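Putative large adhesion protein (Lap) involved in biofilm formation (Marinobacter hydrocarbonoclasticus ATCC 49840, PDB 6M8M) probably helps the bacterium adhere and form biofilms, its PA14 domain binding sugars such as glucose through a calcium ion. Local coordinates at residues V116-L122 with H173-Y179; S84-G88 with D181-A186; V57-K61 with Y139-V143. All blocks are in the same frame, centred on the assembly; numbering follows the deposited sequence.

Interaction 1: residues V116-L122 with H173-Y179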
loop_
_atom_site.group_PDB
_atom_site.type_symbol
_atom_site.label_atom_id
_atom_site.label_comp_id
_atom_site.label_asym_id
_atom_site.label_seq_id
_atom_site.Cartn_x
_atom_site.Cartn_y
_atom_site.Cartn_z
ATOM N N VAL A 116 3.204 -5.057 -1.234
ATOM C CA VAL A 116 1.779 -4.984 -0.926
ATOM C C VAL A 116 1.112 -4.110 -1.972
ATOM O O VAL A 116 1.626 -3.038 -2.322
ATOM C CB VAL A 116 1.542 -4.398 0.480
ATOM C CG1 VAL A 116 0.052 -4.221 0.750
ATOM C CG2 VAL A 116 2.193 -5.264 1.529
ATOM N N LYS A 117 -0.040 -4.555 -2.465
ATOM C CA LYS A 117 -0.888 -3.761 -3.338
ATOM C C LYS A 117 -2.251 -3.623 -2.698
ATOM O O LYS A 117 -2.793 -4.593 -2.162
ATOM C CB LYS A 117 -0.996 -4.427 -4.693
ATOM C CG LYS A 117 -1.904 -3.718 -5.661
ATOM C CD LYS A 117 -1.782 -4.363 -7.032
ATOM C CE LYS A 117 -2.794 -3.828 -8.012
ATOM N NZ LYS A 117 -2.606 -4.505 -9.331
ATOM N N LEU A 118 -2.787 -2.422 -2.739
ATOM C CA LEU A 118 -4.111 -2.123 -2.213
ATOM C C LEU A 118 -4.914 -1.441 -3.299
ATOM O O LEU A 118 -4.435 -0.489 -3.913
ATOM C CB LEU A 118 -4.000 -1.199 -0.994
ATOM C CG LEU A 118 -3.373 -1.844 0.245
ATOM C CD1 LEU A 118 -2.748 -0.801 1.151
ATOM C CD2 LEU A 118 -4.423 -2.629 1.017
ATOM N N THR A 119 -6.140 -1.901 -3.520
ATOM C CA THR A 119 -6.983 -1.324 -4.555
ATOM C C THR A 119 -8.413 -1.151 -4.057
ATOM O O THR A 119 -8.898 -1.886 -3.196
ATOM C CB THR A 119 -7.008 -2.150 -5.841
ATOM O OG1 THR A 119 -7.367 -3.492 -5.527
ATOM C CG2 THR A 119 -5.669 -2.140 -6.528
ATOM N N GLY A 120 -9.081 -0.164 -4.629
ATOM C CA GLY A 120 -10.474 0.053 -4.328
ATOM C C GLY A 120 -10.962 1.284 -5.044
ATOM O O GLY A 120 -10.314 1.787 -5.961
ATOM N N ASN A 121 -12.116 1.754 -4.615
ATOM C CA ASN A 121 -12.726 2.976 -5.116
ATOM C C ASN A 121 -12.915 3.932 -3.957
ATOM O O ASN A 121 -13.292 3.527 -2.860
ATOM C CB ASN A 121 -14.048 2.656 -5.780
ATOM C CG ASN A 121 -13.863 1.840 -7.039
ATOM O OD1 ASN A 121 -13.049 2.174 -7.893
ATOM N ND2 ASN A 121 -14.603 0.748 -7.148
ATOM N N LEU A 122 -12.635 5.205 -4.207
ATOM C CA LEU A 122 -12.753 6.225 -3.176
ATOM C C LEU A 122 -14.218 6.584 -2.971
ATOM O O LEU A 122 -14.910 6.993 -3.911
ATOM C CB LEU A 122 -12.000 7.487 -3.580
ATOM C CG LEU A 122 -10.479 7.339 -3.675
ATOM C CD1 LEU A 122 -9.832 8.583 -4.252
ATOM C CD2 LEU A 122 -9.889 7.023 -2.310
ATOM N N HIS A 173 -14.047 6.305 -8.597
ATOM C CA HIS A 173 -12.720 6.911 -8.548
ATOM C C HIS A 173 -11.758 5.863 -8.017
ATOM O O HIS A 173 -11.662 5.635 -6.809
ATOM C CB HIS A 173 -12.758 8.160 -7.687
ATOM C CG HIS A 173 -13.682 9.202 -8.225
ATOM N ND1 HIS A 173 -13.439 9.846 -9.414
ATOM C CD2 HIS A 173 -14.859 9.684 -7.764
ATOM C CE1 HIS A 173 -14.421 10.698 -9.660
ATOM N NE2 HIS A 173 -15.291 10.622 -8.671
ATOM N N SER A 174 -11.033 5.239 -8.925
ATOM C CA SER A 174 -10.154 4.152 -8.552
ATOM C C SER A 174 -8.959 4.673 -7.772
ATOM O O SER A 174 -8.459 5.776 -8.015
ATOM C CB SER A 174 -9.659 3.448 -9.809
ATOM O OG SER A 174 -8.817 4.318 -10.558
ATOM N N VAL A 175 -8.512 3.881 -6.814
ATOM C CA VAL A 175 -7.265 4.113 -6.103
ATOM C C VAL A 175 -6.454 2.827 -6.137
ATOM O O VAL A 175 -6.995 1.732 -5.941
ATOM C CB VAL A 175 -7.511 4.634 -4.670
ATOM C CG1 VAL A 175 -8.346 3.666 -3.825
ATOM C CG2 VAL A 175 -6.186 4.955 -3.993
ATOM N N GLU A 176 -5.172 2.962 -6.459
ATOM C CA GLU A 176 -4.246 1.838 -6.512
ATOM C C GLU A 176 -2.979 2.243 -5.794
ATOM O O GLU A 176 -2.379 3.273 -6.123
ATOM C CB GLU A 176 -3.923 1.428 -7.941
ATOM C CG GLU A 176 -2.877 0.323 -8.007
ATOM C CD GLU A 176 -2.721 -0.288 -9.384
ATOM O OE1 GLU A 176 -3.740 -0.446 -10.089
ATOM O OE2 GLU A 176 -1.571 -0.622 -9.753
ATOM N N ILE A 177 -2.586 1.445 -4.813
ATOM C CA ILE A 177 -1.391 1.677 -4.012
ATOM C C ILE A 177 -0.480 0.485 -4.184
ATOM O O ILE A 177 -0.926 -0.661 -4.028
ATOM C CB ILE A 177 -1.757 1.838 -2.528
ATOM C CG1 ILE A 177 -2.697 3.030 -2.346
ATOM C CG2 ILE A 177 -0.514 1.960 -1.662
ATOM C CD1 ILE A 177 -3.543 2.944 -1.120
ATOM N N VAL A 178 0.789 0.740 -4.476
ATOM C CA VAL A 178 1.807 -0.301 -4.384
ATOM C C VAL A 178 2.851 0.171 -3.382
ATOM O O VAL A 178 3.134 1.371 -3.275
ATOM C CB VAL A 178 2.437 -0.686 -5.736
ATOM C CG1 VAL A 178 1.372 -1.191 -6.704
ATOM C CG2 VAL A 178 3.219 0.458 -6.317
ATOM N N TYR A 179 3.422 -0.775 -2.654
ATOM C CA TYR A 179 4.336 -0.519 -1.546
ATOM C C TYR A 179 5.302 -1.691 -1.500
ATOM O O TYR A 179 4.916 -2.825 -1.819
ATOM C CB TYR A 179 3.560 -0.382 -0.194
ATOM C CG TYR A 179 4.424 -0.704 0.989
ATOM C CD1 TYR A 179 5.268 0.240 1.548
ATOM C CD2 TYR A 179 4.465 -1.993 1.492
ATOM C CE1 TYR A 179 6.117 -0.083 2.594
ATOM C CE2 TYR A 179 5.308 -2.331 2.523
ATOM C CZ TYR A 179 6.142 -1.381 3.062
ATOM O OH TYR A 179 6.987 -1.773 4.056
HETATM O O HOH W 1 -0.061 -2.955 -9.753
HETATM O O HOH W 2 -15.747 6.030 -6.244
#

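Interaction 2: residues S84-G88 with D181-A186. With CA (calcium ion), chain E; CA (calcium ion), chain D; BGC (beta-D-glucopyranose), chain B.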
loop_
_atom_site.group_PDB
_atom_site.type_symbol
_atom_site.label_atom_id
_atom_site.label_comp_id
_atom_site.label_asym_id
_atom_site.label_seq_id
_atom_site.Cartn_x
_atom_site.Cartn_y
_atom_site.Cartn_z
ATOM N N SER A 84 10.553 -5.084 12.291
ATOM C CA SER A 84 11.961 -5.256 11.946
ATOM C C SER A 84 12.198 -6.707 11.567
ATOM O O SER A 84 11.369 -7.574 11.795
ATOM C CB SER A 84 12.870 -4.864 13.117
ATOM O OG SER A 84 12.785 -3.477 13.385
ATOM N N GLY A 85 13.348 -6.969 10.953
ATOM C CA GLY A 85 13.666 -8.317 10.542
ATOM C C GLY A 85 13.022 -8.754 9.252
ATOM O O GLY A 85 12.826 -9.964 9.051
ATOM N N ASP A 86 12.673 -7.795 8.383
ATOM C CA ASP A 86 12.093 -7.993 7.065
ATOM C C ASP A 86 10.585 -8.199 7.118
ATOM O O ASP A 86 10.091 -9.075 7.843
ATOM C CB ASP A 86 12.673 -9.195 6.307
ATOM C CG ASP A 86 14.188 -9.204 6.217
ATOM O OD1 ASP A 86 14.840 -8.138 6.283
ATOM O OD2 ASP A 86 14.742 -10.309 6.042
ATOM N N LEU A 87 9.840 -7.446 6.307
ATOM C CA LEU A 87 8.415 -7.716 6.172
ATOM C C LEU A 87 8.166 -9.150 5.733
ATOM O O LEU A 87 7.163 -9.754 6.126
ATOM C CB LEU A 87 7.794 -6.736 5.184
ATOM C CG LEU A 87 6.312 -6.922 4.907
ATOM C CD1 LEU A 87 5.501 -6.948 6.197
ATOM C CD2 LEU A 87 5.808 -5.800 4.011
ATOM N N GLY A 88 9.066 -9.714 4.928
ATOM C CA GLY A 88 8.946 -11.083 4.488
ATOM C C GLY A 88 9.416 -12.138 5.464
ATOM O O GLY A 88 9.379 -13.330 5.144
ATOM N N ASP A 181 8.888 -3.475 0.776
ATOM C CA ASP A 181 10.011 -3.544 1.692
ATOM C C ASP A 181 11.158 -4.265 0.994
ATOM O O ASP A 181 11.003 -5.415 0.563
ATOM C CB ASP A 181 9.646 -4.297 2.976
ATOM C CG ASP A 181 10.844 -4.469 3.877
ATOM O OD1 ASP A 181 11.630 -3.510 3.957
ATOM O OD2 ASP A 181 11.014 -5.558 4.472
ATOM N N GLN A 182 12.303 -3.590 0.876
ATOM C CA GLN A 182 13.520 -4.212 0.364
ATOM C C GLN A 182 14.211 -5.071 1.408
ATOM O O GLN A 182 15.117 -5.845 1.060
ATOM C CB GLN A 182 14.505 -3.139 -0.124
ATOM C CG GLN A 182 15.089 -2.233 0.948
ATOM C CD GLN A 182 16.536 -2.515 1.321
ATOM O OE1 GLN A 182 17.328 -3.095 0.563
ATOM N NE2 GLN A 182 16.899 -2.072 2.506
ATOM N N GLY A 183 13.815 -4.958 2.666
ATOM C CA GLY A 183 14.438 -5.653 3.773
ATOM C C GLY A 183 14.601 -4.711 4.946
ATOM O O GLY A 183 14.514 -3.491 4.820
ATOM N N GLY A 184 14.858 -5.285 6.098
ATOM C CA GLY A 184 15.126 -4.503 7.307
ATOM C C GLY A 184 13.837 -4.167 8.046
ATOM O O GLY A 184 13.068 -5.060 8.402
ATOM N N ALA A 185 13.608 -2.889 8.278
ATOM C CA ALA A 185 12.358 -2.431 8.873
ATOM C C ALA A 185 11.324 -2.213 7.773
ATOM O O ALA A 185 11.662 -2.038 6.601
ATOM C CB ALA A 185 12.576 -1.151 9.673
ATOM N N ALA A 186 10.053 -2.205 8.162
ATOM C CA ALA A 186 8.977 -2.024 7.198
ATOM C C ALA A 186 7.828 -1.310 7.889
ATOM O O ALA A 186 7.392 -1.729 8.972
ATOM C CB ALA A 186 8.495 -3.372 6.658
HETATM CA CA CA E . 12.900 -1.719 4.671
HETATM CA CA CA D . 16.189 -6.951 -0.702
HETATM C C2 BGC B . 15.605 -0.206 6.058
HETATM C C3 BGC B . 16.187 0.769 7.028
HETATM C C4 BGC B . 17.439 1.401 6.471
HETATM C C5 BGC B . 17.150 2.030 5.116
HETATM C C6 BGC B . 18.347 2.647 4.462
HETATM C C1 BGC B . 15.356 0.473 4.723
HETATM O O1 BGC B . 14.881 -0.425 3.819
HETATM O O2 BGC B . 14.348 -0.752 6.483
HETATM O O3 BGC B . 16.475 0.110 8.281
HETATM O O4 BGC B . 17.877 2.448 7.336
HETATM O O5 BGC B . 16.621 1.016 4.202
HETATM O O6 BGC B . 19.380 1.712 4.284
HETATM O O HOH W 3 10.951 -8.105 3.382
HETATM O O HOH W 4 18.044 -5.679 0.301
#

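Interaction 3: residues V57-K61 with Y139-V143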
loop_
_atom_site.group_PDB
_atom_site.type_symbol
_atom_site.label_atom_id
_atom_site.label_comp_id
_atom_site.label_asym_id
_atom_site.label_seq_id
_atom_site.Cartn_x
_atom_site.Cartn_y
_atom_site.Cartn_z
ATOM N N VAL A 57 9.433 1.697 -8.377
ATOM C CA VAL A 57 8.028 1.410 -8.630
ATOM C C VAL A 57 7.845 0.562 -9.882
ATOM O O VAL A 57 7.043 -0.382 -9.891
ATOM C CB VAL A 57 7.221 2.719 -8.732
ATOM C CG1 VAL A 57 5.797 2.442 -9.216
ATOM C CG2 VAL A 57 7.190 3.460 -7.404
ATOM N N ALA A 58 8.542 0.905 -10.971
ATOM C CA ALA A 58 8.331 0.156 -12.208
ATOM C C ALA A 58 8.703 -1.309 -12.028
ATOM O O ALA A 58 8.016 -2.202 -12.534
ATOM C CB ALA A 58 9.136 0.778 -13.350
ATOM N N GLN A 59 9.788 -1.570 -11.313
ATOM C CA GLN A 59 10.214 -2.938 -11.041
ATOM C C GLN A 59 9.174 -3.685 -10.216
ATOM O O GLN A 59 8.848 -4.851 -10.492
ATOM C CB GLN A 59 11.544 -2.868 -10.294
ATOM C CG GLN A 59 12.089 -4.160 -9.775
ATOM C CD GLN A 59 13.211 -3.948 -8.779
ATOM O OE1 GLN A 59 13.345 -2.872 -8.189
ATOM N NE2 GLN A 59 14.020 -4.964 -8.582
ATOM N N VAL A 60 8.645 -3.028 -9.185
ATOM C CA VAL A 60 7.626 -3.633 -8.333
ATOM C C VAL A 60 6.360 -3.914 -9.132
ATOM O O VAL A 60 5.769 -4.995 -9.034
ATOM C CB VAL A 60 7.388 -2.729 -7.111
ATOM C CG1 VAL A 60 6.103 -3.073 -6.384
ATOM C CG2 VAL A 60 8.585 -2.806 -6.170
ATOM N N LYS A 61 5.921 -2.944 -9.929
ATOM C CA LYS A 61 4.733 -3.143 -10.747
ATOM C C LYS A 61 4.916 -4.289 -11.727
ATOM O O LYS A 61 3.962 -5.021 -12.020
ATOM C CB LYS A 61 4.371 -1.869 -11.494
ATOM C CG LYS A 61 3.756 -0.825 -10.600
ATOM C CD LYS A 61 3.207 0.343 -11.384
ATOM C CE LYS A 61 2.499 1.349 -10.477
ATOM N NZ LYS A 61 1.167 0.880 -9.996
ATOM N N TYR A 139 6.751 3.453 -2.355
ATOM C CA TYR A 139 5.339 3.306 -2.666
ATOM C C TYR A 139 4.951 4.247 -3.796
ATOM O O TYR A 139 5.649 5.219 -4.103
ATOM C CB TYR A 139 4.429 3.611 -1.455
ATOM C CG TYR A 139 4.672 5.002 -0.932
ATOM C CD1 TYR A 139 5.712 5.242 -0.057
ATOM C CD2 TYR A 139 3.929 6.092 -1.372
ATOM C CE1 TYR A 139 5.999 6.508 0.393
ATOM C CE2 TYR A 139 4.222 7.390 -0.932
ATOM C CZ TYR A 139 5.267 7.581 -0.052
ATOM O OH TYR A 139 5.573 8.860 0.388
ATOM N N ARG A 140 3.788 3.964 -4.381
ATOM C CA ARG A 140 3.117 4.881 -5.290
ATOM C C ARG A 140 1.620 4.762 -5.061
ATOM O O ARG A 140 1.099 3.641 -4.963
ATOM C CB ARG A 140 3.425 4.583 -6.754
ATOM C CG ARG A 140 2.652 5.542 -7.684
ATOM C CD ARG A 140 2.985 5.354 -9.134
ATOM N NE ARG A 140 4.319 5.855 -9.419
ATOM C CZ ARG A 140 4.941 5.669 -10.569
ATOM N NH1 ARG A 140 4.359 4.973 -11.541
ATOM N NH2 ARG A 140 6.156 6.151 -10.735
ATOM N N ILE A 141 0.932 5.898 -4.989
ATOM C CA ILE A 141 -0.526 5.968 -4.965
ATOM C C ILE A 141 -0.994 6.621 -6.257
ATOM O O ILE A 141 -0.523 7.702 -6.619
ATOM C CB ILE A 141 -1.047 6.785 -3.763
ATOM C CG1 ILE A 141 -0.443 6.262 -2.458
ATOM C CG2 ILE A 141 -2.575 6.778 -3.761
ATOM C CD1 ILE A 141 -0.991 6.903 -1.207
ATOM N N GLU A 142 -1.921 5.973 -6.937
ATOM C CA GLU A 142 -2.558 6.509 -8.132
ATOM C C GLU A 142 -4.058 6.609 -7.906
ATOM O O GLU A 142 -4.668 5.707 -7.321
ATOM C CB GLU A 142 -2.280 5.605 -9.336
ATOM C CG GLU A 142 -0.836 5.624 -9.786
ATOM C CD GLU A 142 -0.511 4.574 -10.835
ATOM O OE1 GLU A 142 -1.381 3.723 -11.121
ATOM O OE2 GLU A 142 0.621 4.603 -11.370
ATOM N N VAL A 143 -4.655 7.710 -8.345
ATOM C CA VAL A 143 -6.102 7.906 -8.306
ATOM C C VAL A 143 -6.536 8.149 -9.736
ATOM O O VAL A 143 -6.000 9.041 -10.410
ATOM C CB VAL A 143 -6.503 9.066 -7.390
ATOM C CG1 VAL A 143 -7.986 9.398 -7.567
ATOM C CG2 VAL A 143 -6.211 8.706 -5.938
HETATM O O HOH W 5 0.184 2.655 -7.751
#

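Interaction 1: residues V116-L122 with H173-Y179
Strands 116-122 and 174-179 run antiparallel at 155°, their short axes 4.6 Å apart, and hydrogen-bonded pairs Val116-Tyr179, Leu118-Ile177 and Gly120-Val175 take turns with non-hydrogen-bonded ones from Lys117-Val178 to Asn121-Ser174. A seventh bond, Leu122 N to His173 O at 2.8 Å, carries the pairing to the end of the contact, where a water joins Leu122 O to His173 N.

The face bearing Val116, Leu118, Val175, Ile177 and Tyr179 is largely apolar. Val116 CB comes to the edge of the Tyr179 ring, near its plane, 3.9 Å from CD2. Leu122 crosses Val175 at about a right angle, CD2 lying 4.0 Å from CG1. That Val175 CG1 stands between its own backbone N and carbonyl carbon (chi1 59°), which turns it over Gly120, 3.5 Å from Gly120 O.

On the other face the extended chains of Lys117 and Glu176 slant across one another, with Lys117 CE 3.8 Å from Glu176 CD. The Thr119 side chain lies alongside that of Glu176, pointing the same way, CG2 facing CG. Lys117 NZ stays 4.0 Å from Glu176 OE2, beyond a salt bridge; a water accepts from the first and donates to the second, while Glu176 OE2 also pairs with Lys61. One face thus packs on strand 186-194, as between beta-sandwich sheets; the other sets buried Val178 against helix 57-66 and links Lys117 to Glu176 through water.

Interaction 2: residues S84-G88 with D181-A186
Asp86 reaches over to the Gly183-Gly184 turn, its OD1 taking the Gly184 N-H at 2.9 Å on the anti lone pair, in a bond that is almost straight (178°). Its CB points away from the turn, but with CG swung beside its own backbone N (chi1 -52°) the carboxylate comes back to it. The return bond runs from Asp86 N to Gly184 O, 2.8 Å, in the carbonyl plane and on a lone pair, so one residue grips both polar backbone atoms of Gly184.

Asp181 divides its two oxygens between tasks. OD2 receives Leu87 N at 2.9 Å on its anti side, somewhat out of the carboxylate plane, and a water that also accepts from Gly88 N. OD1 binds a calcium ion at 2.3 Å and accepts Gly183 N from above the carboxylate plane, closing an Asx turn. Gly183 O and Ala185 O bind the same ion, and Asp136 and Asp137 complete the protein ligands.

Glucose O1 and O2, each 2.5 Å from this calcium, fill the remaining places; Gln182 NE2 donates to O1 and Ala185 N to O2. Recognition of a vicinal diol through calcium is the sugar-binding arrangement of this PA14 domain. Asp86 and Leu87 therefore form a second shell behind the turn that holds the sugar. Gln182 O binds a second calcium, with Gln47, Asn53 and Asp113.

Leu87 CB packs 3.7 Å from Ala186 CB, and both side chains lie against Phe96 of helix 92-96 and Tyr179 of strand 174-181, while Ala186 pairs with Val83 of strand 79-83 as strand 186-194 begins.

Interaction 3: residues V57-K61 with Y139-V143
Van der Waals contact centres on Val57, whose CG1 sits over the centre of one face of the Arg140 guanidinium, 3.5 Å above its plane and 3.6 Å from CZ. The valine crosses the arginine at about a right angle, and its other methyl, CG2, meets Arg140 CB and the carbonyl oxygen of Tyr139. Arg140 begins extended and bends at chi3 (-72°), which lays the flat group against Val57; the salt bridge of its NH2 to Glu150 probably helps hold it there.

A helix here lies across a sheet: helix 57-61 passes strand 139-143 at 78°, the short axes 9.4 Å apart, and the side chains that meet are one turn apart on the helix, Val57 and Lys61, and two apart on the strand, Arg140 and Glu142. In the PA14 beta-sandwich this puts the helix over the face of the sheet whose neighbouring strand, 174-181, supplies Val178 and Trp180 to its underside.

Charge links the remaining side chains. Lys61 and Glu142 approach from opposite directions in a long salt bridge, Lys61 NZ to Glu142 OE1 4.0 Å, and Arg140 NH1 makes another to Glu142 OE2, 3.8 Å, so two cations approach this carboxylate, each at long range. Lys61 NZ has a further salt bridge to Glu176.

Water supplies the polar link to the backbone: one molecule accepts from Lys61 NZ at 3.0 Å and donates to Arg140 O.

How the interactions relate
Strand 174-181 ties the three contacts together. In interaction 1 it pairs with 116-122, and along its other edge it meets strand 139-143 of interaction 3, through Glu142 N to Glu176 O and Arg140 N to Val178 O, both probable hydrogen bonds of 2.9 Å; the two centres lie about 10 Å apart. The same strand runs on to Asp181, first residue of segment 181-186 in interaction 2. Tyr179 bridges interactions 1 and 2, its OH 3.4 Å from Ala186 CB and its CE2 3.8 Å from Leu87 CD2, its side chain about 6 Å from a bound calcium and about 8 Å from the glucose. Interactions 2 and 3 do not touch, nearest atoms about 7 Å apart.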